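PDB 3H4L: DNA mismatch repair protein PMS1 from Saccharomyces cerevisiae, which probably binds and hydrolyses ATP through its GHKL-type N-terminal region as part of DNA mismatch repair in the yeast nucleus. Local coordinates for residues T24-A29 / I47-Y52; Y181-A186 / A315-L320. All coordinates share one frame; numbering follows the deposited sequence.

Contact 1. Residues T24-A29 / I47-Y52; sequences TDLTTA and IIFKDY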
ATOM      1  N   THR B  24      22.959   4.093   4.206  1.00 31.88           N
ATOM      2  CA  THR B  24      23.233   3.297   3.015  1.00 34.59           C
ATOM      3  C   THR B  24      22.077   3.265   2.034  1.00 34.87           C
ATOM      4  O   THR B  24      22.290   3.362   0.831  1.00 36.39           O
ATOM      5  CB  THR B  24      23.630   1.843   3.386  1.00 37.92           C
ATOM      6  OG1 THR B  24      22.752   1.351   4.408  1.00 38.89           O
ATOM      7  CG2 THR B  24      25.085   1.795   3.882  1.00 35.58           C
ATOM      8  N   ASP B  25      20.858   3.114   2.536  1.00 34.51           N
ATOM      9  CA  ASP B  25      19.696   3.117   1.660  1.00 34.21           C
ATOM     10  C   ASP B  25      18.415   3.544   2.361  1.00 32.80           C
ATOM     11  O   ASP B  25      18.427   3.910   3.535  1.00 32.84           O
ATOM     12  CB  ASP B  25      19.495   1.751   1.000  1.00 35.19           C
ATOM     13  CG  ASP B  25      19.481   0.606   1.994  1.00 37.06           C
ATOM     14  OD1 ASP B  25      19.210   0.845   3.192  1.00 35.14           O
ATOM     15  OD2 ASP B  25      19.728  -0.543   1.555  1.00 38.00           O
ATOM     16  N   LEU B  26      17.312   3.496   1.623  1.00 31.50           N
ATOM     17  CA  LEU B  26      16.015   3.888   2.146  1.00 30.69           C
ATOM     18  C   LEU B  26      15.682   3.111   3.409  1.00 31.16           C
ATOM     19  O   LEU B  26      15.183   3.674   4.382  1.00 29.46           O
ATOM     20  CB  LEU B  26      14.936   3.653   1.088  1.00 30.37           C
ATOM     21  CG  LEU B  26      13.510   3.972   1.539  1.00 30.93           C
ATOM     22  CD1 LEU B  26      13.372   5.468   1.780  1.00 30.48           C
ATOM     23  CD2 LEU B  26      12.523   3.493   0.489  1.00 30.18           C
ATOM     24  N   THR B  27      15.973   1.811   3.392  1.00 32.07           N
ATOM     25  CA  THR B  27      15.696   0.950   4.536  1.00 31.12           C
ATOM     26  C   THR B  27      16.430   1.404   5.800  1.00 31.40           C
ATOM     27  O   THR B  27      15.857   1.420   6.890  1.00 32.83           O
ATOM     28  CB  THR B  27      16.069  -0.507   4.211  1.00 31.09           C
ATOM     29  OG1 THR B  27      15.295  -0.950   3.088  1.00 30.02           O
ATOM     30  CG2 THR B  27      15.792  -1.414   5.405  1.00 28.08           C
ATOM     31  N   THR B  28      17.698   1.769   5.658  1.00 31.22           N
ATOM     32  CA  THR B  28      18.486   2.224   6.800  1.00 30.31           C
ATOM     33  C   THR B  28      17.868   3.516   7.320  1.00 30.14           C
ATOM     34  O   THR B  28      17.718   3.706   8.528  1.00 28.59           O
ATOM     35  CB  THR B  28      19.949   2.495   6.389  1.00 30.71           C
ATOM     36  OG1 THR B  28      20.512   1.297   5.846  1.00 35.49           O
ATOM     37  CG2 THR B  28      20.785   2.936   7.581  1.00 24.33           C
ATOM     38  N   ALA B  29      17.503   4.406   6.404  1.00 28.35           N
ATOM     39  CA  ALA B  29      16.898   5.664   6.809  1.00 28.44           C
ATOM     40  C   ALA B  29      15.655   5.381   7.645  1.00 28.58           C
ATOM     41  O   ALA B  29      15.474   5.968   8.706  1.00 29.44           O
ATOM     42  CB  ALA B  29      16.539   6.500   5.580  1.00 28.77           C
ATOM     43  N   ILE B  47       3.924   5.958   8.990  1.00 33.76           N
ATOM     44  CA  ILE B  47       4.952   6.134   7.978  1.00 29.58           C
ATOM     45  C   ILE B  47       4.290   6.319   6.626  1.00 29.91           C
ATOM     46  O   ILE B  47       3.510   5.477   6.182  1.00 28.46           O
ATOM     47  CB  ILE B  47       5.857   4.896   7.939  1.00 28.27           C
ATOM     48  CG1 ILE B  47       6.442   4.645   9.331  1.00 26.82           C
ATOM     49  CG2 ILE B  47       6.959   5.075   6.928  1.00 26.01           C
ATOM     50  CD1 ILE B  47       7.255   3.389   9.418  1.00 27.61           C
ATOM     51  N   ILE B  48       4.600   7.432   5.978  1.00 28.94           N
ATOM     52  CA  ILE B  48       4.027   7.730   4.684  1.00 29.29           C
ATOM     53  C   ILE B  48       5.115   7.840   3.617  1.00 30.08           C
ATOM     54  O   ILE B  48       6.005   8.679   3.709  1.00 29.34           O
ATOM     55  CB  ILE B  48       3.212   9.034   4.766  1.00 28.69           C
ATOM     56  CG1 ILE B  48       2.026   8.824   5.708  1.00 32.72           C
ATOM     57  CG2 ILE B  48       2.709   9.439   3.408  1.00 27.03           C
ATOM     58  CD1 ILE B  48       1.144  10.050   5.878  1.00 35.07           C
ATOM     59  N   PHE B  49       5.043   6.969   2.615  1.00 30.24           N
ATOM     60  CA  PHE B  49       6.006   6.965   1.511  1.00 31.29           C
ATOM     61  C   PHE B  49       5.425   7.662   0.295  1.00 31.78           C
ATOM     62  O   PHE B  49       4.247   7.472  -0.019  1.00 33.57           O
ATOM     63  CB  PHE B  49       6.340   5.531   1.061  1.00 31.04           C
ATOM     64  CG  PHE B  49       7.153   4.742   2.047  1.00 28.69           C
ATOM     65  CD1 PHE B  49       6.541   4.034   3.063  1.00 28.64           C
ATOM     66  CD2 PHE B  49       8.527   4.701   1.946  1.00 25.20           C
ATOM     67  CE1 PHE B  49       7.286   3.298   3.957  1.00 28.08           C
ATOM     68  CE2 PHE B  49       9.274   3.969   2.837  1.00 26.82           C
ATOM     69  CZ  PHE B  49       8.655   3.265   3.843  1.00 26.67           C
ATOM     70  N   LYS B  50       6.232   8.466  -0.390  1.00 31.17           N
ATOM     71  CA  LYS B  50       5.761   9.089  -1.621  1.00 32.43           C
ATOM     72  C   LYS B  50       6.561   8.436  -2.737  1.00 34.02           C
ATOM     73  O   LYS B  50       7.793   8.433  -2.732  1.00 32.30           O
ATOM     74  CB  LYS B  50       5.938  10.599  -1.599  1.00 32.80           C
ATOM     75  CG  LYS B  50       4.891  11.284  -0.728  1.00 35.34           C
ATOM     76  CD  LYS B  50       4.694  12.756  -1.096  1.00 36.95           C
ATOM     77  CE  LYS B  50       3.673  13.417  -0.165  1.00 39.32           C
ATOM     78  NZ  LYS B  50       3.436  14.854  -0.500  1.00 41.60           N
ATOM     79  N   ASP B  51       5.833   7.841  -3.672  1.00 36.49           N
ATOM     80  CA  ASP B  51       6.409   7.109  -4.788  1.00 38.11           C
ATOM     81  C   ASP B  51       7.443   6.108  -4.271  1.00 38.76           C
ATOM     82  O   ASP B  51       8.600   6.094  -4.694  1.00 38.82           O
ATOM     83  CB  ASP B  51       7.026   8.050  -5.824  1.00 39.42           C
ATOM     84  CG  ASP B  51       7.306   7.345  -7.162  1.00 43.30           C
ATOM     85  OD1 ASP B  51       6.545   6.426  -7.536  1.00 43.69           O
ATOM     86  OD2 ASP B  51       8.278   7.716  -7.853  1.00 45.91           O
ATOM     87  N   TYR B  52       6.997   5.275  -3.335  1.00 38.93           N
ATOM     88  CA  TYR B  52       7.818   4.226  -2.734  1.00 38.62           C
ATOM     89  C   TYR B  52       9.138   4.644  -2.084  1.00 37.14           C
ATOM     90  O   TYR B  52      10.003   3.808  -1.855  1.00 36.44           O
ATOM     91  CB  TYR B  52       8.070   3.137  -3.776  1.00 41.17           C
ATOM     92  CG  TYR B  52       6.846   2.286  -4.031  1.00 44.66           C
ATOM     93  CD1 TYR B  52       6.330   1.476  -3.025  1.00 48.46           C
ATOM     94  CD2 TYR B  52       6.179   2.315  -5.256  1.00 46.75           C
ATOM     95  CE1 TYR B  52       5.184   0.718  -3.223  1.00 50.44           C
ATOM     96  CE2 TYR B  52       5.021   1.554  -5.465  1.00 48.14           C
ATOM     97  CZ  TYR B  52       4.536   0.759  -4.437  1.00 50.70           C
ATOM     98  OH  TYR B  52       3.405  -0.006  -4.601  1.00 55.56           O
TER
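The ring of Phe49 meets Leu26 obliquely, with CE2 4.0 Å from Leu26 CD2. Phe171 of helix 167-184 meets the same ring edge-to-face, and Val192, Asn194 and Ile57 from the two flanking strands also touch the Phe49 side chain. The contact joins the first turn of helix 26-39 to strand 44-50 and the residues that follow, in the GHKL ATPase fold, where helices cover a mixed sheet. Phe49 points from the strand toward the helix. With CG anti to the carbonyl carbon (chi1 -70°), the ring is carried off the strand to where CE2 meets Leu26.

One methyl group does the work on the helix side. Leu26 has CG anti to its own backbone N (chi1 177°), and this extends the chain toward the strand. CD2 faces both the Phe49 ring and the backbone carbonyl of Tyr52, with Tyr52 O 3.5 Å from Leu26 CD2. That second approach is van der Waals contact of a methyl with a polar atom. The Tyr52 ring itself leads away from the helix. It packs edge-to-face with Phe171 and also touches Arg98 of the second subunit. The Tyr52 side chain lies about 5 Å from a bound ANP.

The helix start has its own cap. Asp25 is the N-cap residue, and its OD2 forms a salt bridge with Lys173. One turn on, Ala29 N bonds to Asp25 O at 3.1 Å. The capping bond itself runs from Thr28 N to Asp25 OD1 at 3.0 Å, with an N-H...O angle of 155° and the donor nearly in line with the C-O bond.

Contact 2. Residues Y181-A186 / A315-L320; sequences YAIINA and AVFLNL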
ATOM      1  N   TYR B 181       9.551  -4.572  13.181  1.00 30.76           N
ATOM      2  CA  TYR B 181       9.253  -3.674  14.280  1.00 32.49           C
ATOM      3  C   TYR B 181       7.803  -3.823  14.743  1.00 36.06           C
ATOM      4  O   TYR B 181       7.503  -3.751  15.935  1.00 35.91           O
ATOM      5  CB  TYR B 181       9.489  -2.228  13.846  1.00 32.23           C
ATOM      6  CG  TYR B 181      10.931  -1.757  13.852  1.00 30.48           C
ATOM      7  CD1 TYR B 181      11.574  -1.442  15.049  1.00 28.60           C
ATOM      8  CD2 TYR B 181      11.628  -1.557  12.651  1.00 30.10           C
ATOM      9  CE1 TYR B 181      12.862  -0.935  15.055  1.00 29.43           C
ATOM     10  CE2 TYR B 181      12.912  -1.053  12.646  1.00 27.20           C
ATOM     11  CZ  TYR B 181      13.528  -0.739  13.852  1.00 30.44           C
ATOM     12  OH  TYR B 181      14.809  -0.212  13.857  1.00 34.20           O
ATOM     13  N   ALA B 182       6.902  -4.036  13.791  1.00 39.81           N
ATOM     14  CA  ALA B 182       5.480  -4.149  14.101  1.00 40.71           C
ATOM     15  C   ALA B 182       5.081  -5.442  14.794  1.00 41.71           C
ATOM     16  O   ALA B 182       4.146  -5.457  15.598  1.00 42.30           O
ATOM     17  CB  ALA B 182       4.660  -3.981  12.829  1.00 40.87           C
ATOM     18  N   ILE B 183       5.764  -6.533  14.486  1.00 40.76           N
ATOM     19  CA  ILE B 183       5.397  -7.782  15.116  1.00 41.71           C
ATOM     20  C   ILE B 183       5.784  -7.849  16.593  1.00 44.16           C
ATOM     21  O   ILE B 183       5.051  -8.412  17.403  1.00 45.99           O
ATOM     22  CB  ILE B 183       6.001  -8.969  14.369  1.00 40.42           C
ATOM     23  CG1 ILE B 183       5.403  -9.031  12.964  1.00 38.47           C
ATOM     24  CG2 ILE B 183       5.725 -10.260  15.123  1.00 37.95           C
ATOM     25  CD1 ILE B 183       5.972 -10.125  12.111  1.00 38.50           C
ATOM     26  N   ILE B 184       6.915  -7.256  16.957  1.00 45.38           N
ATOM     27  CA  ILE B 184       7.348  -7.306  18.344  1.00 47.33           C
ATOM     28  C   ILE B 184       6.803  -6.174  19.205  1.00 48.48           C
ATOM     29  O   ILE B 184       6.642  -6.334  20.411  1.00 50.10           O
ATOM     30  CB  ILE B 184       8.878  -7.286  18.449  1.00 48.08           C
ATOM     31  CG1 ILE B 184       9.313  -7.637  19.878  1.00 50.03           C
ATOM     32  CG2 ILE B 184       9.402  -5.912  18.081  1.00 47.81           C
ATOM     33  CD1 ILE B 184       9.009  -9.075  20.297  1.00 48.25           C
ATOM     34  N   ASN B 185       6.515  -5.032  18.596  1.00 49.56           N
ATOM     35  CA  ASN B 185       6.011  -3.896  19.357  1.00 50.55           C
ATOM     36  C   ASN B 185       4.492  -3.824  19.487  1.00 51.82           C
ATOM     37  O   ASN B 185       3.826  -2.997  18.859  1.00 51.34           O
ATOM     38  CB  ASN B 185       6.565  -2.602  18.775  1.00 49.18           C
ATOM     39  CG  ASN B 185       8.057  -2.473  18.993  1.00 49.12           C
ATOM     40  OD1 ASN B 185       8.515  -2.276  20.118  1.00 50.49           O
ATOM     41  ND2 ASN B 185       8.826  -2.602  17.920  1.00 48.01           N
ATOM     42  N   ALA B 186       3.977  -4.702  20.341  1.00 52.15           N
ATOM     43  CA  ALA B 186       2.559  -4.818  20.640  1.00 51.73           C
ATOM     44  C   ALA B 186       1.964  -3.523  21.197  1.00 50.46           C
ATOM     45  O   ALA B 186       0.847  -3.143  20.855  1.00 51.44           O
ATOM     46  CB  ALA B 186       2.360  -5.942  21.640  1.00 52.92           C
ATOM     47  N   ALA B 315       9.768 -20.618   9.709  1.00 59.88           N
ATOM     48  CA  ALA B 315       9.383 -19.219   9.831  1.00 57.63           C
ATOM     49  C   ALA B 315       9.689 -18.927  11.307  1.00 55.98           C
ATOM     50  O   ALA B 315       9.322 -19.711  12.187  1.00 54.13           O
ATOM     51  CB  ALA B 315       7.902 -19.046   9.546  1.00 57.21           C
ATOM     52  N   VAL B 316      10.366 -17.815  11.584  1.00 54.28           N
ATOM     53  CA  VAL B 316      10.733 -17.500  12.959  1.00 52.64           C
ATOM     54  C   VAL B 316      10.252 -16.165  13.504  1.00 52.82           C
ATOM     55  O   VAL B 316      10.281 -15.146  12.818  1.00 54.44           O
ATOM     56  CB  VAL B 316      12.253 -17.533  13.144  1.00 51.95           C
ATOM     57  CG1 VAL B 316      12.596 -17.492  14.639  1.00 50.38           C
ATOM     58  CG2 VAL B 316      12.824 -18.761  12.470  1.00 49.38           C
ATOM     59  N   PHE B 317       9.829 -16.202  14.762  1.00 52.36           N
ATOM     60  CA  PHE B 317       9.351 -15.036  15.498  1.00 51.31           C
ATOM     61  C   PHE B 317       9.672 -15.336  16.956  1.00 50.17           C
ATOM     62  O   PHE B 317       8.801 -15.744  17.726  1.00 49.91           O
ATOM     63  CB  PHE B 317       7.838 -14.856  15.341  1.00 51.46           C
ATOM     64  CG  PHE B 317       7.391 -14.703  13.925  1.00 51.78           C
ATOM     65  CD1 PHE B 317       6.769 -15.756  13.265  1.00 53.38           C
ATOM     66  CD2 PHE B 317       7.597 -13.509  13.245  1.00 53.33           C
ATOM     67  CE1 PHE B 317       6.353 -15.626  11.942  1.00 54.27           C
ATOM     68  CE2 PHE B 317       7.185 -13.363  11.916  1.00 54.01           C
ATOM     69  CZ  PHE B 317       6.563 -14.424  11.265  1.00 54.79           C
ATOM     70  N   LEU B 318      10.927 -15.145  17.335  1.00 49.80           N
ATOM     71  CA  LEU B 318      11.319 -15.433  18.701  1.00 50.17           C
ATOM     72  C   LEU B 318      11.914 -14.264  19.442  1.00 49.64           C
ATOM     73  O   LEU B 318      12.786 -13.564  18.932  1.00 49.03           O
ATOM     74  CB  LEU B 318      12.308 -16.592  18.720  1.00 48.57           C
ATOM     75  CG  LEU B 318      11.767 -17.876  18.103  1.00 48.55           C
ATOM     76  CD1 LEU B 318      12.806 -18.960  18.258  1.00 48.67           C
ATOM     77  CD2 LEU B 318      10.470 -18.278  18.785  1.00 48.43           C
ATOM     78  N   ASN B 319      11.434 -14.058  20.659  1.00 50.94           N
ATOM     79  CA  ASN B 319      11.951 -12.985  21.486  1.00 52.38           C
ATOM     80  C   ASN B 319      12.737 -13.580  22.637  1.00 53.04           C
ATOM     81  O   ASN B 319      12.222 -14.426  23.369  1.00 52.33           O
ATOM     82  CB  ASN B 319      10.820 -12.123  22.052  1.00 51.95           C
ATOM     83  CG  ASN B 319      11.337 -11.006  22.953  1.00 50.79           C
ATOM     84  OD1 ASN B 319      12.009 -10.073  22.493  1.00 46.58           O
ATOM     85  ND2 ASN B 319      11.039 -11.106  24.245  1.00 48.53           N
ATOM     86  N   LEU B 320      13.991 -13.147  22.767  1.00 55.43           N
ATOM     87  CA  LEU B 320      14.862 -13.588  23.850  1.00 57.90           C
ATOM     88  C   LEU B 320      14.809 -12.480  24.885  1.00 59.37           C
ATOM     89  O   LEU B 320      15.262 -11.357  24.638  1.00 59.75           O
ATOM     90  CB  LEU B 320      16.309 -13.777  23.380  1.00 57.74           C
ATOM     91  CG  LEU B 320      16.601 -14.743  22.231  1.00 58.78           C
ATOM     92  CD1 LEU B 320      18.074 -15.130  22.264  1.00 57.02           C
ATOM     93  CD2 LEU B 320      15.730 -15.986  22.356  1.00 59.54           C
TER
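A buried amide oxygen meets a methyl group here: Ile184 CD1 lies 3.8 Å from Asn319 OD1. The two side chains cross at about a right angle. Asn319 CG is anti to the backbone N (chi1 179°), which carries the amide from the strand toward the helix. Its polar ends are satisfied elsewhere, OD1 by Lys289 N and ND2 by Glu321 OE1. These two bonds probably fix the rotation of the amide, and Ile184 packs against the held group.

The second pair is apolar. Ile183 CD1 comes obliquely to the Phe317 ring, 3.5 Å from Phe317 CE2, while Ile183 CG2 is 4.2 Å from Phe317 CD2. Both branches thus bear on one side of the ring's outline.

Just beyond, the helix ends. Tyr181 O accepts from Asn185 N at 3.1 Å and from Asn185 ND2 at 2.6 Å, and Asn185 centres an inverse gamma turn.

The contact lays the end of helix 167-184 against strand 316-321 of the four-stranded sheet. Tyr286 of adjacent strand 283-287 touches Ile183, Ile184 and Asn319, while Ile217 of helix 213-221 touches Ile183 and Phe317.

In the fold
Both segments of contact 1 come earlier in the chain than those of contact 2. Their centres are 21 Å apart and their nearest atoms about 7 Å, without touching. Contact 1 belongs to the eight-stranded sheet of the ATPase region. Contact 2 reaches the separate four-stranded sheet, whose strand 316-321 belongs to the S5-like part of the protein. Helix 167-184 links them: Gln170, Phe171 and Lys173 near its start border contact 1, and its last turn forms one side of contact 2. Helix 26-39, which carries one side of contact 1, also touches the 181-186 segment through Lys31, Val34 and Ile38, which meet Tyr181. Helix 167-184 therefore spans from the ATPase sheet to the second sheet.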